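Local coordinates for enterobactin biosynthesis protein YbdZ (Escherichia coli, PDB 5JA1) that supports enterobactin biosynthesis as an MbtH-like partner of the synthetase EntF, being required for adenylation of amino acids, at residues I18-A22 against P36-D40. Residues are numbered along the deposited sequence; the frame is centred on the assembly and turned at random.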
loop_
_atom_site.group_PDB
_atom_site.type_symbol
_atom_site.label_atom_id
_atom_site.label_comp_id
_atom_site.label_asym_id
_atom_site.label_seq_id
_atom_site.Cartn_x
_atom_site.Cartn_y
_atom_site.Cartn_z
ATOM N N ILE B 18 32.003 7.828 -1.271
ATOM C CA ILE B 18 31.838 6.444 -1.695
ATOM C C ILE B 18 32.605 5.576 -0.711
ATOM O O ILE B 18 33.836 5.670 -0.620
ATOM C CB ILE B 18 32.313 6.211 -3.137
ATOM C CG1 ILE B 18 31.548 7.126 -4.095
ATOM C CG2 ILE B 18 32.115 4.754 -3.527
ATOM C CD1 ILE B 18 31.796 6.835 -5.558
ATOM N N LEU B 19 31.879 4.750 0.033
ATOM C CA LEU B 19 32.440 3.940 1.102
ATOM C C LEU B 19 32.500 2.475 0.683
ATOM O O LEU B 19 31.849 2.052 -0.275
ATOM C CB LEU B 19 31.616 4.088 2.384
ATOM C CG LEU B 19 31.241 5.518 2.791
ATOM C CD1 LEU B 19 30.496 5.511 4.114
ATOM C CD2 LEU B 19 32.468 6.416 2.866
ATOM N N ARG B 20 33.294 1.702 1.422
ATOM C CA ARG B 20 33.501 0.295 1.108
ATOM C C ARG B 20 33.726 -0.480 2.397
ATOM O O ARG B 20 34.510 -0.052 3.249
ATOM C CB ARG B 20 34.694 0.109 0.165
ATOM C CG ARG B 20 35.003 -1.338 -0.175
ATOM C CD ARG B 20 36.306 -1.452 -0.949
ATOM N NE ARG B 20 36.573 -2.824 -1.368
ATOM C CZ ARG B 20 37.198 -3.728 -0.621
ATOM N NH1 ARG B 20 37.625 -3.408 0.593
ATOM N NH2 ARG B 20 37.396 -4.954 -1.086
ATOM N N ASN B 21 33.047 -1.616 2.532
ATOM C CA ASN B 21 33.162 -2.454 3.714
ATOM C C ASN B 21 34.166 -3.578 3.461
ATOM O O ASN B 21 34.863 -3.607 2.442
ATOM C CB ASN B 21 31.786 -2.991 4.118
ATOM C CG ASN B 21 31.089 -3.746 2.995
ATOM O OD1 ASN B 21 31.721 -4.204 2.043
ATOM N ND2 ASN B 21 29.773 -3.880 3.109
ATOM N N ALA B 22 34.240 -4.525 4.400
ATOM C CA ALA B 22 35.180 -5.634 4.262
ATOM C C ALA B 22 34.762 -6.595 3.157
ATOM O O ALA B 22 35.621 -7.238 2.541
ATOM C CB ALA B 22 35.313 -6.380 5.590
ATOM N N PRO B 36 29.605 6.473 8.843
ATOM C CA PRO B 36 29.270 5.277 9.618
ATOM C C PRO B 36 30.485 4.398 9.862
ATOM O O PRO B 36 31.440 4.375 9.080
ATOM C CB PRO B 36 28.247 4.565 8.725
ATOM C CG PRO B 36 28.659 4.943 7.339
ATOM C CD PRO B 36 29.213 6.348 7.427
ATOM N N ALA B 37 30.430 3.660 10.967
ATOM C CA ALA B 37 31.529 2.788 11.353
ATOM C C ALA B 37 31.498 1.490 10.554
ATOM O O ALA B 37 30.434 1.001 10.162
ATOM C CB ALA B 37 31.472 2.482 12.851
ATOM N N GLY B 38 32.684 0.936 10.318
ATOM C CA GLY B 38 32.833 -0.275 9.540
ATOM C C GLY B 38 33.009 -0.062 8.053
ATOM O O GLY B 38 33.047 -1.047 7.304
ATOM N N TRP B 39 33.118 1.186 7.602
ATOM C CA TRP B 39 33.257 1.504 6.189
ATOM C C TRP B 39 34.462 2.410 5.988
ATOM O O TRP B 39 34.714 3.312 6.794
ATOM C CB TRP B 39 31.993 2.180 5.645
ATOM C CG TRP B 39 30.783 1.307 5.702
ATOM C CD1 TRP B 39 30.054 0.989 6.810
ATOM C CD2 TRP B 39 30.155 0.640 4.602
ATOM N NE1 TRP B 39 29.013 0.159 6.468
ATOM C CE2 TRP B 39 29.053 -0.071 5.117
ATOM C CE3 TRP B 39 30.420 0.572 3.231
ATOM C CZ2 TRP B 39 28.215 -0.835 4.309
ATOM C CZ3 TRP B 39 29.588 -0.188 2.432
ATOM C CH2 TRP B 39 28.499 -0.881 2.972
ATOM N N ASP B 40 35.206 2.161 4.915
ATOM C CA ASP B 40 36.356 2.974 4.552
ATOM C C ASP B 40 35.971 3.960 3.459
ATOM O O ASP B 40 35.203 3.629 2.552
ATOM C CB ASP B 40 37.521 2.107 4.070
ATOM C CG ASP B 40 38.081 1.221 5.161
ATOM O OD1 ASP B 40 37.768 1.460 6.346
ATOM O OD2 ASP B 40 38.844 0.288 4.831
#
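N21 lays its side chain along the indole of W39, the two pointing the same way. Its CB comes first, 3.8 Å from the centroid of the six-membered ring and only 6° off the normal, a CH-pi contact over one face. CG follows above CZ3 and CH2, put there by a chi1 of 56° that sets it between the backbone N and the carbonyl carbon. At the tip the branches part: ND2 continues over the rim, 3.3 Å from W39 CH2, with amide and ring planes 33° apart, whereas OD1 accepts a hydrogen bond from the backbone N of Q25. Asparagine suits this buried place, since its short amide can tie itself to the connection leading into strand 26-30 and still cover the broad face an indole offers.

In this MbtH-like fold, 16-20 is the central strand of a three-stranded antiparallel sheet, and R20 with D40 forms a hydrogen-bonded pair joining it to 40-42. D40 N donates to R20 O and R20 N to D40 O, both at 2.9 Å. Both residues are exposed on one face, where charged side chains can stay solvated.

L19 CB packs on W39 CB, while CD1 meets P36 CD tip to tip at 3.7 Å, two apolar ends that pack together beside W29. P36 opens a type II turn ending at W39, and G38 supplies its positive phi. P36, A37 and W39 also pack against apolar side chains of the partner protein's chain.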